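Local coordinates for periplasmic binding protein (PDB 4MO9) that probably binds an iron-siderophore or similar solute for uptake by an ABC importer, and was crystallised with trimethylamine oxide bound, at residues V235-A240 with S245-E250; I260-S265 with A287-F292; P211-N216 with P268-S273; G225-M230 with A324-Y329. All blocks are in the same frame, centred on the assembly; numbering follows the deposited sequence.

Contact 1 (V235-A240 with S245-E250); sequences VITKDA and SPINPE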
loop_
_atom_site.group_PDB
_atom_site.type_symbol
_atom_site.label_atom_id
_atom_site.label_comp_id
_atom_site.label_asym_id
_atom_site.label_seq_id
_atom_site.Cartn_x
_atom_site.Cartn_y
_atom_site.Cartn_z
ATOM N N VAL A 235 -2.569 9.024 17.943
ATOM C CA VAL A 235 -1.930 9.861 16.924
ATOM C C VAL A 235 -1.903 11.341 17.345
ATOM O O VAL A 235 -2.944 12.003 17.359
ATOM C CB VAL A 235 -2.646 9.702 15.567
ATOM C CG1 VAL A 235 -1.973 10.548 14.502
ATOM C CG2 VAL A 235 -2.666 8.231 15.145
ATOM N N ILE A 236 -0.723 11.868 17.677
ATOM C CA ILE A 236 -0.650 13.213 18.276
ATOM C C ILE A 236 -1.209 14.318 17.369
ATOM O O ILE A 236 -1.593 15.391 17.842
ATOM C CB ILE A 236 0.791 13.603 18.735
ATOM C CG1 ILE A 236 1.713 13.876 17.536
ATOM C CG2 ILE A 236 1.376 12.545 19.683
ATOM C CD1 ILE A 236 3.046 14.554 17.928
ATOM N N THR A 237 -1.248 14.051 16.066
ATOM C CA THR A 237 -1.714 15.029 15.085
ATOM C C THR A 237 -3.199 14.874 14.731
ATOM O O THR A 237 -3.713 15.632 13.908
ATOM C CB THR A 237 -0.891 14.942 13.777
ATOM O OG1 THR A 237 -0.716 13.567 13.413
ATOM C CG2 THR A 237 0.478 15.599 13.943
ATOM N N LYS A 238 -3.879 13.906 15.349
ATOM C CA LYS A 238 -5.270 13.571 14.994
ATOM C C LYS A 238 -6.250 14.756 14.949
ATOM O O LYS A 238 -7.191 14.749 14.148
ATOM C CB LYS A 238 -5.821 12.461 15.905
ATOM C CG LYS A 238 -6.106 12.900 17.339
ATOM C CD LYS A 238 -6.231 11.701 18.277
ATOM C CE LYS A 238 -6.433 12.172 19.718
ATOM N NZ LYS A 238 -6.091 11.128 20.733
ATOM N N ASP A 239 -6.026 15.770 15.787
ATOM C CA ASP A 239 -6.910 16.939 15.839
ATOM C C ASP A 239 -6.417 18.134 15.019
ATOM O O ASP A 239 -7.210 19.002 14.650
ATOM C CB ASP A 239 -7.125 17.390 17.288
ATOM C CG ASP A 239 -8.021 16.451 18.069
ATOM O OD1 ASP A 239 -8.978 15.902 17.477
ATOM O OD2 ASP A 239 -7.764 16.269 19.281
ATOM N N ALA A 240 -5.117 18.180 14.740
ATOM C CA ALA A 240 -4.507 19.360 14.121
ATOM C C ALA A 240 -4.385 19.259 12.597
ATOM O O ALA A 240 -4.333 20.276 11.903
ATOM C CB ALA A 240 -3.145 19.644 14.751
ATOM N N SER A 245 -1.250 16.615 5.723
ATOM C CA SER A 245 -0.538 17.843 5.422
ATOM C C SER A 245 0.549 17.966 6.477
ATOM O O SER A 245 0.490 17.292 7.509
ATOM C CB SER A 245 -1.485 19.037 5.497
ATOM O OG SER A 245 -2.012 19.173 6.804
ATOM N N PRO A 246 1.557 18.806 6.229
ATOM C CA PRO A 246 2.614 18.804 7.248
ATOM C C PRO A 246 2.243 19.592 8.504
ATOM O O PRO A 246 1.448 20.535 8.443
ATOM C CB PRO A 246 3.810 19.425 6.526
ATOM C CG PRO A 246 3.224 20.203 5.386
ATOM C CD PRO A 246 1.937 19.534 5.004
ATOM N N ILE A 247 2.809 19.177 9.635
ATOM C CA ILE A 247 2.578 19.820 10.924
ATOM C C ILE A 247 3.655 20.888 11.153
ATOM O O ILE A 247 4.704 20.862 10.510
ATOM C CB ILE A 247 2.627 18.766 12.062
ATOM C CG1 ILE A 247 2.003 19.299 13.350
ATOM C CG2 ILE A 247 4.056 18.307 12.315
ATOM C CD1 ILE A 247 0.641 19.920 13.156
ATOM N N ASN A 248 3.403 21.840 12.044
ATOM C CA ASN A 248 4.455 22.784 12.416
ATOM C C ASN A 248 5.461 22.106 13.345
ATOM O O ASN A 248 5.064 21.452 14.308
ATOM C CB ASN A 248 3.873 24.040 13.077
ATOM C CG ASN A 248 2.842 23.717 14.144
ATOM O OD1 ASN A 248 1.851 23.035 13.878
ATOM N ND2 ASN A 248 3.077 24.201 15.365
ATOM N N PRO A 249 6.766 22.252 13.056
ATOM C CA PRO A 249 7.849 21.627 13.835
ATOM C C PRO A 249 7.697 21.776 15.358
ATOM O O PRO A 249 8.004 20.836 16.101
ATOM C CB PRO A 249 9.089 22.387 13.368
ATOM C CG PRO A 249 8.774 22.789 11.966
ATOM C CD PRO A 249 7.284 23.029 11.914
ATOM N N GLU A 250 7.219 22.937 15.801
ATOM C CA GLU A 250 7.060 23.232 17.225
ATOM C C GLU A 250 6.050 22.305 17.904
ATOM O O GLU A 250 6.159 22.023 19.097
ATOM C CB GLU A 250 6.633 24.691 17.436
ATOM C CG GLU A 250 7.543 25.734 16.790
ATOM C CD GLU A 250 7.343 25.838 15.282
ATOM O OE1 GLU A 250 8.278 26.291 14.587
ATOM O OE2 GLU A 250 6.252 25.462 14.793
#

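Contact 2 (I260-S265 with A287-F292); sequences IMIMGS and ALLKAF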
loop_
_atom_site.group_PDB
_atom_site.type_symbol
_atom_site.label_atom_id
_atom_site.label_comp_id
_atom_site.label_asym_id
_atom_site.label_seq_id
_atom_site.Cartn_x
_atom_site.Cartn_y
_atom_site.Cartn_z
ATOM N N ILE A 260 8.117 7.876 17.315
ATOM C CA ILE A 260 8.164 8.608 16.045
ATOM C C ILE A 260 8.322 7.558 14.950
ATOM O O ILE A 260 9.124 6.625 15.092
ATOM C CB ILE A 260 9.373 9.583 15.988
ATOM C CG1 ILE A 260 9.166 10.789 16.914
ATOM C CG2 ILE A 260 9.610 10.076 14.556
ATOM C CD1 ILE A 260 10.429 11.697 17.058
HETATM N N MSE A 261 7.556 7.681 13.871
HETATM C CA MSE A 261 7.746 6.797 12.729
HETATM C C MSE A 261 7.820 7.633 11.459
HETATM O O MSE A 261 6.888 8.396 11.160
HETATM C CB MSE A 261 6.615 5.768 12.641
HETATM C CG MSE A 261 6.936 4.613 11.701
HETATM SE SE MSE A 261 5.482 3.313 11.573
HETATM C CE MSE A 261 5.278 3.031 13.502
ATOM N N ILE A 262 8.943 7.518 10.745
ATOM C CA ILE A 262 9.164 8.256 9.500
ATOM C C ILE A 262 9.024 7.309 8.311
ATOM O O ILE A 262 9.789 6.350 8.203
ATOM C CB ILE A 262 10.585 8.863 9.445
ATOM C CG1 ILE A 262 10.889 9.675 10.710
ATOM C CG2 ILE A 262 10.756 9.708 8.180
ATOM C CD1 ILE A 262 10.030 10.918 10.873
HETATM N N MSE A 263 8.078 7.569 7.411
HETATM C CA MSE A 263 7.840 6.631 6.307
HETATM C C MSE A 263 8.904 6.770 5.203
HETATM O O MSE A 263 9.292 7.888 4.828
HETATM C CB MSE A 263 6.421 6.788 5.745
HETATM C CG MSE A 263 5.328 6.785 6.826
HETATM SE SE MSE A 263 5.435 5.295 8.091
HETATM C CE MSE A 263 4.254 6.080 9.425
ATOM N N GLY A 264 9.399 5.633 4.717
ATOM C CA GLY A 264 10.399 5.630 3.665
ATOM C C GLY A 264 9.884 5.039 2.366
ATOM O O GLY A 264 8.869 4.331 2.347
ATOM N N SER A 265 10.571 5.350 1.268
ATOM C CA SER A 265 10.186 4.828 -0.038
ATOM C C SER A 265 11.301 5.106 -1.024
ATOM O O SER A 265 12.416 5.459 -0.629
ATOM C CB SER A 265 8.897 5.485 -0.529
ATOM O OG SER A 265 8.333 4.735 -1.607
ATOM N N ALA A 287 21.373 5.426 8.448
ATOM C CA ALA A 287 21.945 6.762 8.407
ATOM C C ALA A 287 20.901 7.807 8.012
ATOM O O ALA A 287 20.876 8.899 8.579
ATOM C CB ALA A 287 23.142 6.802 7.470
ATOM N N LEU A 288 20.050 7.477 7.038
ATOM C CA LEU A 288 18.998 8.392 6.610
ATOM C C LEU A 288 17.993 8.668 7.739
ATOM O O LEU A 288 17.582 9.817 7.940
ATOM C CB LEU A 288 18.289 7.864 5.355
ATOM C CG LEU A 288 19.142 7.864 4.076
ATOM C CD1 LEU A 288 18.519 6.939 3.043
ATOM C CD2 LEU A 288 19.293 9.261 3.496
ATOM N N LEU A 289 17.614 7.624 8.475
ATOM C CA LEU A 289 16.701 7.776 9.611
ATOM C C LEU A 289 17.356 8.599 10.717
ATOM O O LEU A 289 16.765 9.560 11.225
ATOM C CB LEU A 289 16.280 6.405 10.146
ATOM C CG LEU A 289 15.116 6.403 11.140
ATOM C CD1 LEU A 289 13.975 7.250 10.599
ATOM C CD2 LEU A 289 14.590 4.981 11.391
ATOM N N LYS A 290 18.582 8.239 11.081
ATOM C CA LYS A 290 19.292 8.967 12.132
ATOM C C LYS A 290 19.431 10.459 11.813
ATOM O O LYS A 290 19.337 11.302 12.705
ATOM C CB LYS A 290 20.665 8.340 12.401
ATOM C CG LYS A 290 21.553 9.174 13.315
ATOM C CD LYS A 290 22.849 8.452 13.662
ATOM C CE LYS A 290 23.674 9.276 14.634
ATOM N NZ LYS A 290 24.936 8.587 15.015
ATOM N N ALA A 291 19.631 10.785 10.538
ATOM C CA ALA A 291 19.787 12.183 10.140
ATOM C C ALA A 291 18.565 13.045 10.478
ATOM O O ALA A 291 18.715 14.232 10.795
ATOM C CB ALA A 291 20.135 12.291 8.658
ATOM N N PHE A 292 17.369 12.457 10.394
ATOM C CA PHE A 292 16.151 13.140 10.826
ATOM C C PHE A 292 16.269 13.628 12.270
ATOM O O PHE A 292 15.875 14.750 12.586
ATOM C CB PHE A 292 14.935 12.222 10.689
ATOM C CG PHE A 292 14.378 12.156 9.294
ATOM C CD1 PHE A 292 14.946 11.315 8.343
ATOM C CD2 PHE A 292 13.289 12.941 8.929
ATOM C CE1 PHE A 292 14.444 11.255 7.056
ATOM C CE2 PHE A 292 12.775 12.884 7.638
ATOM C CZ PHE A 292 13.355 12.041 6.700
#

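Contact 3 (P211-N216 with P268-S273); sequences PEEFGN and PKKPTS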
loop_
_atom_site.group_PDB
_atom_site.type_symbol
_atom_site.label_atom_id
_atom_site.label_comp_id
_atom_site.label_asym_id
_atom_site.label_seq_id
_atom_site.Cartn_x
_atom_site.Cartn_y
_atom_site.Cartn_z
ATOM N N PRO A 211 15.312 15.402 6.321
ATOM C CA PRO A 211 15.317 16.095 7.619
ATOM C C PRO A 211 15.029 17.603 7.526
ATOM O O PRO A 211 14.435 18.165 8.445
ATOM C CB PRO A 211 16.748 15.863 8.130
ATOM C CG PRO A 211 17.204 14.611 7.429
ATOM C CD PRO A 211 16.580 14.693 6.063
ATOM N N GLU A 212 15.434 18.241 6.433
ATOM C CA GLU A 212 15.389 19.702 6.344
ATOM C C GLU A 212 14.001 20.302 6.048
ATOM O O GLU A 212 13.801 21.509 6.204
ATOM C CB GLU A 212 16.449 20.223 5.353
ATOM C CG GLU A 212 16.191 19.895 3.877
ATOM C CD GLU A 212 16.536 18.455 3.492
ATOM O OE1 GLU A 212 16.947 17.661 4.370
ATOM O OE2 GLU A 212 16.396 18.122 2.294
ATOM N N GLU A 213 13.051 19.462 5.641
ATOM C CA GLU A 213 11.685 19.916 5.371
ATOM C C GLU A 213 10.680 18.860 5.824
ATOM O O GLU A 213 10.806 17.686 5.463
ATOM C CB GLU A 213 11.505 20.203 3.874
ATOM C CG GLU A 213 10.132 20.752 3.495
ATOM C CD GLU A 213 9.937 20.876 1.987
ATOM O OE1 GLU A 213 10.800 20.384 1.224
ATOM O OE2 GLU A 213 8.915 21.463 1.564
ATOM N N PHE A 214 9.681 19.256 6.608
ATOM C CA PHE A 214 8.706 18.280 7.106
ATOM C C PHE A 214 7.838 17.730 5.987
ATOM O O PHE A 214 7.343 18.478 5.143
ATOM C CB PHE A 214 7.822 18.880 8.201
ATOM C CG PHE A 214 8.452 18.863 9.570
ATOM C CD1 PHE A 214 9.782 19.223 9.742
ATOM C CD2 PHE A 214 7.713 18.490 10.683
ATOM C CE1 PHE A 214 10.363 19.216 11.008
ATOM C CE2 PHE A 214 8.285 18.476 11.945
ATOM C CZ PHE A 214 9.611 18.838 12.108
ATOM N N GLY A 215 7.665 16.415 5.974
ATOM C CA GLY A 215 6.745 15.801 5.043
ATOM C C GLY A 215 5.348 15.843 5.638
ATOM O O GLY A 215 5.143 16.438 6.707
ATOM N N ASN A 216 4.390 15.223 4.955
ATOM C CA ASN A 216 3.016 15.193 5.441
ATOM C C ASN A 216 2.855 14.366 6.708
ATOM O O ASN A 216 3.469 13.300 6.844
ATOM C CB ASN A 216 2.076 14.633 4.363
ATOM C CG ASN A 216 1.889 15.585 3.199
ATOM O OD1 ASN A 216 2.007 16.802 3.345
ATOM N ND2 ASN A 216 1.589 15.034 2.040
ATOM N N PRO A 268 14.230 9.059 -5.532
ATOM C CA PRO A 268 15.593 9.341 -6.009
ATOM C C PRO A 268 15.875 10.820 -6.265
ATOM O O PRO A 268 17.044 11.205 -6.326
ATOM C CB PRO A 268 15.683 8.553 -7.320
ATOM C CG PRO A 268 14.254 8.407 -7.782
ATOM C CD PRO A 268 13.437 8.303 -6.521
ATOM N N LYS A 269 14.830 11.632 -6.419
ATOM C CA LYS A 269 15.024 13.070 -6.616
ATOM C C LYS A 269 15.216 13.797 -5.288
ATOM O O LYS A 269 15.499 14.993 -5.262
ATOM C CB LYS A 269 13.836 13.682 -7.358
ATOM C CG LYS A 269 13.710 13.264 -8.812
ATOM C CD LYS A 269 12.643 14.101 -9.496
ATOM C CE LYS A 269 12.055 13.393 -10.701
ATOM N NZ LYS A 269 10.821 14.087 -11.163
ATOM N N LYS A 270 15.042 13.071 -4.188
ATOM C CA LYS A 270 15.206 13.636 -2.855
ATOM C C LYS A 270 16.305 12.854 -2.141
ATOM O O LYS A 270 16.009 11.890 -1.444
ATOM C CB LYS A 270 13.887 13.508 -2.082
ATOM C CG LYS A 270 12.688 14.204 -2.735
ATOM C CD LYS A 270 12.948 15.702 -2.893
ATOM C CE LYS A 270 11.848 16.526 -2.243
ATOM N NZ LYS A 270 12.350 17.867 -1.830
ATOM N N PRO A 271 17.583 13.254 -2.321
ATOM C CA PRO A 271 18.667 12.392 -1.825
ATOM C C PRO A 271 18.719 12.206 -0.302
ATOM O O PRO A 271 19.279 11.206 0.157
ATOM C CB PRO A 271 19.945 13.069 -2.346
ATOM C CG PRO A 271 19.550 14.461 -2.676
ATOM C CD PRO A 271 18.097 14.404 -3.083
ATOM N N THR A 272 18.135 13.123 0.465
ATOM C CA THR A 272 18.071 12.939 1.916
ATOM C C THR A 272 16.758 12.318 2.392
ATOM O O THR A 272 16.529 12.211 3.599
ATOM C CB THR A 272 18.240 14.255 2.663
ATOM O OG1 THR A 272 17.174 15.142 2.299
ATOM C CG2 THR A 272 19.587 14.888 2.337
ATOM N N SER A 273 15.886 11.923 1.463
ATOM C CA SER A 273 14.624 11.309 1.860
ATOM C C SER A 273 14.887 9.946 2.513
ATOM O O SER A 273 15.901 9.293 2.224
ATOM C CB SER A 273 13.659 11.178 0.671
ATOM O OG SER A 273 14.164 10.332 -0.356
#

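Contact 4 (G225-M230 with A324-Y329); sequences GALATM and AAVFEY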
loop_
_atom_site.group_PDB
_atom_site.type_symbol
_atom_site.label_atom_id
_atom_site.label_comp_id
_atom_site.label_asym_id
_atom_site.label_seq_id
_atom_site.Cartn_x
_atom_site.Cartn_y
_atom_site.Cartn_z
ATOM N N GLY A 225 -2.502 7.428 9.569
ATOM C CA GLY A 225 -3.142 7.826 10.812
ATOM C C GLY A 225 -4.288 6.894 11.180
ATOM O O GLY A 225 -4.507 6.601 12.360
ATOM N N ALA A 226 -5.032 6.436 10.176
ATOM C CA ALA A 226 -6.114 5.488 10.436
ATOM C C ALA A 226 -5.548 4.145 10.891
ATOM O O ALA A 226 -6.060 3.527 11.831
ATOM C CB ALA A 226 -6.997 5.308 9.201
ATOM N N LEU A 227 -4.500 3.686 10.210
ATOM C CA LEU A 227 -3.873 2.417 10.545
ATOM C C LEU A 227 -3.268 2.446 11.949
ATOM O O LEU A 227 -3.408 1.482 12.711
ATOM C CB LEU A 227 -2.791 2.075 9.522
ATOM C CG LEU A 227 -3.284 1.779 8.104
ATOM C CD1 LEU A 227 -2.093 1.691 7.154
ATOM C CD2 LEU A 227 -4.066 0.483 8.084
ATOM N N ALA A 228 -2.603 3.541 12.295
ATOM C CA ALA A 228 -1.991 3.648 13.626
ATOM C C ALA A 228 -3.059 3.616 14.722
ATOM O O ALA A 228 -2.885 2.977 15.764
ATOM C CB ALA A 228 -1.165 4.913 13.723
ATOM N N THR A 229 -4.167 4.305 14.482
ATOM C CA THR A 229 -5.295 4.276 15.412
ATOM C C THR A 229 -5.876 2.865 15.590
ATOM O O THR A 229 -6.144 2.435 16.717
ATOM C CB THR A 229 -6.393 5.246 14.956
ATOM O OG1 THR A 229 -5.873 6.583 15.001
ATOM C CG2 THR A 229 -7.614 5.146 15.863
HETATM N N MSE A 230 -6.059 2.140 14.489
HETATM C CA MSE A 230 -6.594 0.782 14.564
HETATM C C MSE A 230 -5.654 -0.164 15.301
HETATM O O MSE A 230 -6.097 -1.152 15.898
HETATM C CB MSE A 230 -6.865 0.231 13.161
HETATM C CG MSE A 230 -7.834 1.071 12.354
HETATM SE SE MSE A 230 -8.313 0.166 10.667
HETATM C CE MSE A 230 -8.852 -1.525 11.466
ATOM N N ALA A 324 -1.258 -6.572 5.398
ATOM C CA ALA A 324 -1.355 -7.221 6.707
ATOM C C ALA A 324 -0.052 -7.036 7.471
ATOM O O ALA A 324 -0.046 -6.947 8.704
ATOM C CB ALA A 324 -1.661 -8.704 6.552
ATOM N N ALA A 325 1.056 -6.991 6.735
ATOM C CA ALA A 325 2.364 -6.759 7.351
ATOM C C ALA A 325 2.443 -5.392 8.032
ATOM O O ALA A 325 3.180 -5.221 9.017
ATOM C CB ALA A 325 3.473 -6.903 6.323
ATOM N N VAL A 326 1.715 -4.414 7.502
ATOM C CA VAL A 326 1.722 -3.076 8.099
ATOM C C VAL A 326 0.926 -3.085 9.400
ATOM O O VAL A 326 1.341 -2.485 10.397
ATOM C CB VAL A 326 1.120 -2.031 7.155
ATOM C CG1 VAL A 326 1.093 -0.669 7.825
ATOM C CG2 VAL A 326 1.930 -1.957 5.867
ATOM N N PHE A 327 -0.219 -3.762 9.389
ATOM C CA PHE A 327 -1.022 -3.922 10.606
ATOM C C PHE A 327 -0.162 -4.546 11.704
ATOM O O PHE A 327 -0.162 -4.080 12.846
ATOM C CB PHE A 327 -2.255 -4.812 10.342
ATOM C CG PHE A 327 -3.432 -4.087 9.733
ATOM C CD1 PHE A 327 -3.527 -3.925 8.354
ATOM C CD2 PHE A 327 -4.469 -3.612 10.532
ATOM C CE1 PHE A 327 -4.624 -3.282 7.778
ATOM C CE2 PHE A 327 -5.586 -2.960 9.962
ATOM C CZ PHE A 327 -5.663 -2.802 8.578
ATOM N N GLU A 328 0.584 -5.590 11.350
ATOM C CA GLU A 328 1.462 -6.263 12.306
ATOM C C GLU A 328 2.602 -5.367 12.787
ATOM O O GLU A 328 2.913 -5.322 13.983
ATOM C CB GLU A 328 2.034 -7.536 11.687
ATOM C CG GLU A 328 1.003 -8.646 11.450
ATOM C CD GLU A 328 1.659 -9.923 10.968
ATOM O OE1 GLU A 328 2.702 -9.828 10.273
ATOM O OE2 GLU A 328 1.158 -11.022 11.296
ATOM N N TYR A 329 3.222 -4.644 11.860
ATOM C CA TYR A 329 4.346 -3.763 12.222
ATOM C C TYR A 329 3.922 -2.663 13.181
ATOM O O TYR A 329 4.635 -2.348 14.134
ATOM C CB TYR A 329 4.959 -3.129 10.972
ATOM C CG TYR A 329 6.210 -2.335 11.273
ATOM C CD1 TYR A 329 6.226 -0.947 11.188
ATOM C CD2 TYR A 329 7.379 -2.981 11.655
ATOM C CE1 TYR A 329 7.386 -0.224 11.465
ATOM C CE2 TYR A 329 8.543 -2.268 11.937
ATOM C CZ TYR A 329 8.538 -0.893 11.842
ATOM O OH TYR A 329 9.700 -0.194 12.124
#

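Contact 1 (V235-A240 with S245-E250)
Between the two segments no flat group takes part: T237 and A240 meet I247 through aliphatic carbons alone, while the rings of Y203, F214 and F251 close round them from outside. The motif is a type I beta turn, V235 to K238, that ends edge strand 234-235 of the five-stranded mixed sheet, packed against the loop leading into helix 249-255. The turn is closed by K238 N to V235 O, 2.9 Å. I247 carries the contact alone from its side. Its CG1 lies anti to the backbone N, a torsion (chi1 -164°) that carries the ethyl branch across T237 at a slant and its end to A240. A240 is exposed, whereas T237 and I247 are buried. T237 divides its two branches: OG1 turns to hydrogen bonds with F218 O and S217 OG, which leaves the methyl to the contact. Of the surrounding rings, Y203 of strand 201-206 and F214 pack on I247, and F251 of helix 249-255 on T237 and A240. Along I247 the spacing is even, with CG1 4.0 Å from T237 CG2 and CD1 4.1 Å from A240 CB.

Contact 2 (I260-S265 with A287-F292)
I262 is the centre of this contact, a single strand residue received by two side chains, F292 and L289, one turn apart on helix 282-295. Its two branches divide the work. CG2, anti to the backbone N with CG1 beside that N (chi1 -52°), sits over one face of the F292 ring as a CH-pi contact, 3.9 Å from the centroid and 18° off the ring normal. It stands somewhat toward the rim, with CE2 and CZ the nearest carbons; I262 CG2 to F292 CZ is 3.8 Å. In the plane of the ring, at its edge, lies L288 O of the same helix. The other branch, I262 CG1, meets L289 CD1 at 3.9 Å, and L289 CD1 also touches I262 CB, so the leucine methyl lies against the CB-CG1 bond. All three residues are buried. An alanine in place of F292 would probably open a gap over I262 CG2 and strip that methyl of its aromatic cover. The contact joins strand 259-263 to the helix of a beta-alpha-beta crossover, which leads on to the neighbouring parallel strand 310-313. L289 bridges the two strands by also packing on V310 and S312. On the other side of strand 259-263, M261 points away from this helix and packs against Y329 and L330 of helix 324-334.

Contact 3 (P211-N216 with P268-S273)
Two loops that leave the C-terminal ends of adjacent parallel strands, 201-206 and 259-263, meet here at the surface, one of them through a type I beta turn, K270 to S273. T272, on that turn, reaches the other loop at E212 and P211. T272 OG1 donates to E212 OE2 at 3.1 Å, and the carboxylate oxygen accepts with its syn lone pair; E212 OE1 is scarcely farther from T272 OG1, at 3.3 Å. E212 bends back at chi2 (-78°) to bring the carboxylate to this hydroxyl. P211 CD lies 3.8 Å from T272 CB and 3.5 Å from T272 O. A valine at T272 would probably leave E212 OE2 without its hydroxyl donor and the carboxylate freer to swing. The turn is fastened independently: K270 O accepts from both S273 N and S273 OG, the latter at 2.6 Å and in the carbonyl plane. Nearer solvent, E213 OE1 and K270 NZ remain 4.3 Å apart, too far for a salt bridge, though their opposite charges may attract. P211 forms the buried base of the contact, resting on A291, F292 and E295 of helix 282-295, while its carbonyl accepts from R296 just beyond that helix.

Contact 4 (G225-M230 with A324-Y329)
L227 fills the tight part of this contact, one methyl for each of two neighbouring residues on helix 324-334. L227 CD2 stands over a face of the F327 ring in a CH-pi contact, 4.1 Å from the centroid and 29° off the normal, with F327 CZ nearest at 3.7 Å. L227 CD1 turns to V326 CG1, 4.0 Å away. The leucine crosses both partners at about a right angle, and all three are buried. The looser side belongs to M230, a selenomethionine one turn further along and partly exposed. Its chain bends at chi3 (53°), which brings M230 CE to the edge of the F327 ring, in its plane and 3.9 Å from F327 CE2. The selenium lies 5.4 Å from the ring centroid, a Met-aromatic contact in which it stays oblique to the ring. Helix 171-194 covers part of this side, M230 touching L189 and F327 touching Y181. The axes of segments 225-230 and 324-329 pass 9.7 Å apart, at a signed crossing angle of -56°. Such helix-on-helix packing beside a mainly parallel sheet suits the alpha/beta lobe of a TroA-like binding protein, in which a long helix, here probably 171-194, joins the two lobes.

All four contacts belong to the lobe built on the five-stranded mixed sheet. Contacts 2 and 3 are the closest pair, with centres about 10 Å apart, and P211 CG lies 3.7 Å from F292 N. Contact 1 borders contact 3 through P246 CD and N216 OD1, 3.2 Å apart, and borders contact 4 where V235 CG2 comes within 3.6 Å of T229 OG1. Helix 282-295 of contact 2 and helix 324-334 of contact 4 pack on side chains that leave strand 259-263 in different directions; M261 SE lies 4.0 Å from Y329 CE1. Contacts 3 and 4, centres about 23 Å apart, do not touch. The trimethylamine oxide pocket, W45, A48, S73 and R78, follows strands 41-42 and 67-69 of the other sheet, and none of the contacts contributes to it.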